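Local coordinates for protein ribosome-binding factor A (PDB 2DYJ) that assists late maturation of the 30S ribosomal subunit, binding free 30S particles and being required for efficient processing of 16S rRNA, at residues E24-V36 with Y48-L62. Numbering follows the deposited sequence.
Sequences EDPRLFLLTVEAV and YVEAFREEEGALRAL
Leu31 turns its CG anti to the backbone N (chi1 177°), which carries CD1 in among Val49, Ala51, Ala58 and Leu62; the closest of these meetings is Leu31 CD1 to Ala58 CB, 3.8 Å. A trans chi1 of 176° likewise swings the Phe52 ring alongside Leu30, whose CD1 sits almost on the ring normal, 3.8 Å from the centroid, in a CH-pi contact. Arg53 NE lies over the opposite face of that ring.

Against the helix, Arg27 lays one face of its guanidinium over Ala61 CB. Asp25 holds the group flat from the edge: NE and NH2 of Arg27 each take one carboxylate oxygen side-on, the salt bridge NH2 to Asp25 OD2 measuring 2.8 Å. Asp25 OD1 also accepts from Arg27 N, closing an Asx turn, so two bonds grip this one oxygen. Leu28 CD2 packs against the same methyl, 3.7 Å from Ala61 CB, and touches Leu62 CG.

Between the strands, Thr32 and Glu50 form an antiparallel hydrogen-bonded pair: Glu50 N donates to Thr32 O at 2.8 Å, nearly straight (170°), and Thr32 N donates back to Glu50 O. A classic beta bulge follows: Glu34 N donates to Tyr48 O at 2.8 Å, Ala35 N reaches the same oxygen only weakly, and Tyr48 N returns a bond to Ala35 O. Where the strands part, waters take over, one linking Leu30 O with Glu50 O, another Phe29 O with Phe52 N.

Within the KH domain, the contact pairs strands 32-38 and 44-50 as a hairpin and lays the 25-31 loop, with its 3-10 segment, against helix 55-64; Ile20 of helix 5-21 packs on Leu31, Val33 and Leu62, and strand 84-89 pairs parallel to 44-50 on the side away from 32-38.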
loop_
_atom_site.group_PDB
_atom_site.type_symbol
_atom_site.label_atom_id
_atom_site.label_comp_id
_atom_site.label_asym_id
_atom_site.label_seq_id
_atom_site.Cartn_x
_atom_site.Cartn_y
_atom_site.Cartn_z
ATOM N N GLU A 24 -2.994 12.688 5.359
ATOM C CA GLU A 24 -3.298 14.041 4.908
ATOM C C GLU A 24 -2.341 14.617 3.877
ATOM O O GLU A 24 -2.583 15.695 3.337
ATOM C CB GLU A 24 -3.372 14.978 6.113
ATOM C CG GLU A 24 -4.523 14.666 7.071
ATOM C CD GLU A 24 -5.863 14.518 6.358
ATOM O OE1 GLU A 24 -6.199 15.378 5.514
ATOM O OE2 GLU A 24 -6.589 13.541 6.648
ATOM N N ASP A 25 -1.260 13.905 3.588
ATOM C CA ASP A 25 -0.283 14.413 2.627
ATOM C C ASP A 25 -0.932 14.844 1.297
ATOM O O ASP A 25 -1.586 14.047 0.608
ATOM C CB ASP A 25 0.803 13.356 2.382
ATOM C CG ASP A 25 2.094 13.962 1.867
ATOM O OD1 ASP A 25 2.015 14.753 0.918
ATOM O OD2 ASP A 25 3.186 13.657 2.399
ATOM N N PRO A 26 -0.768 16.122 0.923
ATOM C CA PRO A 26 -1.352 16.603 -0.334
ATOM C C PRO A 26 -0.838 15.881 -1.590
ATOM O O PRO A 26 -1.515 15.868 -2.627
ATOM C CB PRO A 26 -1.029 18.102 -0.325
ATOM C CG PRO A 26 0.105 18.240 0.649
ATOM C CD PRO A 26 -0.215 17.238 1.711
ATOM N N ARG A 27 0.342 15.277 -1.493
ATOM C CA ARG A 27 0.914 14.535 -2.614
ATOM C C ARG A 27 0.076 13.289 -2.907
ATOM O O ARG A 27 0.181 12.692 -3.978
ATOM C CB ARG A 27 2.352 14.130 -2.294
ATOM C CG ARG A 27 3.315 15.318 -2.254
ATOM C CD ARG A 27 4.719 14.911 -1.815
ATOM N NE ARG A 27 4.754 14.497 -0.412
ATOM C CZ ARG A 27 5.843 14.018 0.191
ATOM N NH1 ARG A 27 6.984 13.889 -0.486
ATOM N NH2 ARG A 27 5.802 13.679 1.469
ATOM N N LEU A 28 -0.779 12.916 -1.959
ATOM C CA LEU A 28 -1.630 11.731 -2.107
ATOM C C LEU A 28 -3.064 12.057 -2.500
ATOM O O LEU A 28 -3.915 11.161 -2.525
ATOM C CB LEU A 28 -1.661 10.948 -0.786
ATOM C CG LEU A 28 -0.309 10.553 -0.196
ATOM C CD1 LEU A 28 -0.532 9.823 1.126
ATOM C CD2 LEU A 28 0.450 9.669 -1.173
ATOM N N PHE A 29 -3.357 13.318 -2.788
ATOM C CA PHE A 29 -4.732 13.682 -3.146
ATOM C C PHE A 29 -5.161 12.951 -4.430
ATOM O O PHE A 29 -4.444 12.961 -5.429
ATOM C CB PHE A 29 -4.853 15.205 -3.318
ATOM C CG PHE A 29 -6.240 15.669 -3.696
ATOM C CD1 PHE A 29 -7.360 15.196 -3.011
ATOM C CD2 PHE A 29 -6.429 16.559 -4.749
ATOM C CE1 PHE A 29 -8.651 15.603 -3.371
ATOM C CE2 PHE A 29 -7.719 16.973 -5.118
ATOM C CZ PHE A 29 -8.827 16.495 -4.430
ATOM N N LEU A 30 -6.319 12.296 -4.367
ATOM C CA LEU A 30 -6.891 11.539 -5.479
ATOM C C LEU A 30 -6.127 10.284 -5.880
ATOM O O LEU A 30 -6.439 9.661 -6.902
ATOM C CB LEU A 30 -7.061 12.427 -6.711
ATOM C CG LEU A 30 -7.970 13.635 -6.494
ATOM C CD1 LEU A 30 -8.217 14.324 -7.842
ATOM C CD2 LEU A 30 -9.285 13.176 -5.865
ATOM N N LEU A 31 -5.130 9.911 -5.093
ATOM C CA LEU A 31 -4.370 8.700 -5.398
ATOM C C LEU A 31 -5.224 7.473 -5.120
ATOM O O LEU A 31 -5.975 7.443 -4.136
ATOM C CB LEU A 31 -3.110 8.607 -4.531
ATOM C CG LEU A 31 -2.298 7.326 -4.746
ATOM C CD1 LEU A 31 -0.822 7.671 -4.793
ATOM C CD2 LEU A 31 -2.600 6.296 -3.657
ATOM N N THR A 32 -5.095 6.460 -5.973
ATOM C CA THR A 32 -5.818 5.207 -5.778
ATOM C C THR A 32 -4.876 4.005 -5.835
ATOM O O THR A 32 -3.821 4.034 -6.478
ATOM C CB THR A 32 -6.931 5.001 -6.827
ATOM O OG1 THR A 32 -6.358 5.015 -8.138
ATOM C CG2 THR A 32 -7.998 6.086 -6.704
ATOM N N VAL A 33 -5.263 2.939 -5.156
ATOM C CA VAL A 33 -4.468 1.728 -5.152
ATOM C C VAL A 33 -5.036 0.796 -6.217
ATOM O O VAL A 33 -6.191 0.392 -6.146
ATOM C CB VAL A 33 -4.525 1.059 -3.778
ATOM C CG1 VAL A 33 -3.754 -0.254 -3.812
ATOM C CG2 VAL A 33 -3.941 2.009 -2.728
ATOM N N GLU A 34 -4.228 0.462 -7.210
ATOM C CA GLU A 34 -4.712 -0.396 -8.286
ATOM C C GLU A 34 -4.573 -1.875 -7.965
ATOM O O GLU A 34 -5.380 -2.695 -8.413
ATOM C CB GLU A 34 -3.968 -0.107 -9.593
ATOM C CG GLU A 34 -4.379 -1.062 -10.721
ATOM C CD GLU A 34 -3.234 -1.413 -11.646
ATOM O OE1 GLU A 34 -3.372 -2.384 -12.421
ATOM O OE2 GLU A 34 -2.198 -0.718 -11.600
ATOM N N ALA A 35 -3.554 -2.231 -7.198
ATOM C CA ALA A 35 -3.362 -3.641 -6.879
ATOM C C ALA A 35 -2.229 -3.802 -5.884
ATOM O O ALA A 35 -1.495 -2.860 -5.627
ATOM C CB ALA A 35 -3.038 -4.400 -8.163
ATOM N N VAL A 36 -2.124 -4.990 -5.302
ATOM C CA VAL A 36 -1.037 -5.311 -4.380
ATOM C C VAL A 36 -0.651 -6.741 -4.683
ATOM O O VAL A 36 -1.466 -7.521 -5.185
ATOM C CB VAL A 36 -1.447 -5.191 -2.883
ATOM C CG1 VAL A 36 -2.008 -3.796 -2.619
ATOM C CG2 VAL A 36 -2.470 -6.273 -2.505
ATOM N N TYR A 48 0.749 -1.158 -5.886
ATOM C CA TYR A 48 0.750 -0.419 -7.153
ATOM C C TYR A 48 -0.296 0.690 -7.115
ATOM O O TYR A 48 -1.481 0.437 -6.932
ATOM C CB TYR A 48 0.481 -1.407 -8.286
ATOM C CG TYR A 48 1.489 -2.538 -8.321
ATOM C CD1 TYR A 48 2.715 -2.402 -8.979
ATOM C CD2 TYR A 48 1.255 -3.720 -7.619
ATOM C CE1 TYR A 48 3.681 -3.417 -8.920
ATOM C CE2 TYR A 48 2.209 -4.734 -7.560
ATOM C CZ TYR A 48 3.414 -4.579 -8.207
ATOM O OH TYR A 48 4.339 -5.594 -8.129
ATOM N N VAL A 49 0.148 1.928 -7.305
ATOM C CA VAL A 49 -0.766 3.053 -7.197
ATOM C C VAL A 49 -0.875 3.966 -8.409
ATOM O O VAL A 49 0.061 4.078 -9.206
ATOM C CB VAL A 49 -0.365 3.931 -5.996
ATOM C CG1 VAL A 49 -0.419 3.116 -4.728
ATOM C CG2 VAL A 49 1.058 4.479 -6.199
ATOM N N GLU A 50 -2.027 4.622 -8.526
ATOM C CA GLU A 50 -2.258 5.587 -9.604
ATOM C C GLU A 50 -2.304 6.976 -8.957
ATOM O O GLU A 50 -3.228 7.290 -8.201
ATOM C CB GLU A 50 -3.588 5.322 -10.325
ATOM C CG GLU A 50 -3.970 6.453 -11.326
ATOM C CD GLU A 50 -5.397 6.348 -11.882
ATOM O OE1 GLU A 50 -6.225 5.631 -11.289
ATOM O OE2 GLU A 50 -5.702 7.001 -12.909
ATOM N N ALA A 51 -1.301 7.798 -9.232
ATOM C CA ALA A 51 -1.263 9.141 -8.666
ATOM C C ALA A 51 -1.956 10.106 -9.602
ATOM O O ALA A 51 -1.960 9.922 -10.817
ATOM C CB ALA A 51 0.183 9.591 -8.438
ATOM N N PHE A 52 -2.545 11.144 -9.024
ATOM C CA PHE A 52 -3.227 12.157 -9.809
ATOM C C PHE A 52 -2.181 12.996 -10.565
ATOM O O PHE A 52 -2.248 13.148 -11.794
ATOM C CB PHE A 52 -4.056 13.039 -8.883
ATOM C CG PHE A 52 -4.725 14.181 -9.579
ATOM C CD1 PHE A 52 -5.495 13.965 -10.717
ATOM C CD2 PHE A 52 -4.588 15.477 -9.098
ATOM C CE1 PHE A 52 -6.120 15.031 -11.368
ATOM C CE2 PHE A 52 -5.206 16.544 -9.741
ATOM C CZ PHE A 52 -5.972 16.317 -10.877
ATOM N N ARG A 53 -1.219 13.525 -9.817
ATOM C CA ARG A 53 -0.139 14.340 -10.361
ATOM C C ARG A 53 1.182 13.919 -9.711
ATOM O O ARG A 53 1.180 13.216 -8.704
ATOM C CB ARG A 53 -0.396 15.820 -10.060
ATOM C CG ARG A 53 -1.660 16.380 -10.696
ATOM C CD ARG A 53 -1.484 16.621 -12.183
ATOM N NE ARG A 53 -2.748 16.976 -12.823
ATOM C CZ ARG A 53 -3.507 18.009 -12.469
ATOM N NH1 ARG A 53 -3.137 18.806 -11.473
ATOM N NH2 ARG A 53 -4.641 18.244 -13.115
ATOM N N GLU A 54 2.298 14.353 -10.290
ATOM C CA GLU A 54 3.629 14.037 -9.769
ATOM C C GLU A 54 3.673 12.659 -9.113
ATOM O O GLU A 54 3.647 12.532 -7.881
ATOM C CB GLU A 54 4.068 15.103 -8.759
ATOM C CG GLU A 54 5.419 14.822 -8.087
ATOM C CD GLU A 54 6.599 14.880 -9.053
ATOM O OE1 GLU A 54 6.871 15.972 -9.603
ATOM O OE2 GLU A 54 7.258 13.838 -9.259
ATOM N N GLU A 55 3.728 11.632 -9.949
ATOM C CA GLU A 55 3.775 10.250 -9.485
ATOM C C GLU A 55 4.955 10.001 -8.544
ATOM O O GLU A 55 4.808 9.324 -7.523
ATOM C CB GLU A 55 3.840 9.334 -10.700
ATOM C CG GLU A 55 4.288 7.930 -10.420
ATOM C CD GLU A 55 4.311 7.107 -11.691
ATOM O OE1 GLU A 55 3.279 6.471 -12.004
ATOM O OE2 GLU A 55 5.350 7.115 -12.380
ATOM N N GLU A 56 6.118 10.558 -8.880
ATOM C CA GLU A 56 7.306 10.411 -8.050
ATOM C C GLU A 56 7.049 10.935 -6.635
ATOM O O GLU A 56 7.441 10.287 -5.656
ATOM C CB GLU A 56 8.493 11.180 -8.647
ATOM C CG GLU A 56 9.147 10.552 -9.877
ATOM C CD GLU A 56 10.268 11.428 -10.449
ATOM O OE1 GLU A 56 11.246 11.708 -9.716
ATOM O OE2 GLU A 56 10.169 11.843 -11.630
ATOM N N GLY A 57 6.421 12.112 -6.540
ATOM C CA GLY A 57 6.125 12.716 -5.241
ATOM C C GLY A 57 5.157 11.880 -4.405
ATOM O O GLY A 57 5.264 11.803 -3.174
ATOM N N ALA A 58 4.199 11.245 -5.074
ATOM C CA ALA A 58 3.239 10.398 -4.378
ATOM C C ALA A 58 3.972 9.181 -3.820
ATOM O O ALA A 58 3.758 8.778 -2.672
ATOM C CB ALA A 58 2.137 9.946 -5.337
ATOM N N LEU A 59 4.844 8.593 -4.629
ATOM C CA LEU A 59 5.570 7.411 -4.189
ATOM C C LEU A 59 6.463 7.761 -3.006
ATOM O O LEU A 59 6.632 6.951 -2.105
ATOM C CB LEU A 59 6.398 6.815 -5.349
ATOM C CG LEU A 59 5.575 6.304 -6.544
ATOM C CD1 LEU A 59 6.511 5.810 -7.638
ATOM C CD2 LEU A 59 4.655 5.174 -6.109
ATOM N N ARG A 60 7.003 8.979 -2.978
ATOM C CA ARG A 60 7.878 9.348 -1.860
ATOM C C ARG A 60 7.063 9.535 -0.604
ATOM O O ARG A 60 7.513 9.188 0.491
ATOM C CB ARG A 60 8.644 10.639 -2.143
ATOM C CG ARG A 60 9.868 10.446 -3.006
ATOM C CD ARG A 60 10.757 11.688 -2.919
ATOM N NE ARG A 60 10.150 12.841 -3.576
ATOM C CZ ARG A 60 10.206 13.069 -4.882
ATOM N NH1 ARG A 60 10.847 12.222 -5.682
ATOM N NH2 ARG A 60 9.633 14.155 -5.384
ATOM N N ALA A 61 5.869 10.100 -0.773
ATOM C CA ALA A 61 4.961 10.345 0.344
ATOM C C ALA A 61 4.536 9.036 1.001
ATOM O O ALA A 61 4.474 8.938 2.236
ATOM C CB ALA A 61 3.723 11.132 -0.133
ATOM N N LEU A 62 4.238 8.032 0.184
ATOM C CA LEU A 62 3.841 6.728 0.718
ATOM C C LEU A 62 5.027 6.081 1.405
ATOM O O LEU A 62 4.920 5.572 2.527
ATOM C CB LEU A 62 3.341 5.831 -0.414
ATOM C CG LEU A 62 2.010 6.262 -1.028
ATOM C CD1 LEU A 62 1.808 5.552 -2.392
ATOM C CD2 LEU A 62 0.881 5.928 -0.031
HETATM O O HOH W 1 4.073 10.898 3.993
HETATM O O HOH W 2 -0.259 13.253 -6.461
HETATM O O HOH W 3 -2.269 11.522 -6.238
HETATM O O HOH W 4 -5.438 8.383 -9.175
#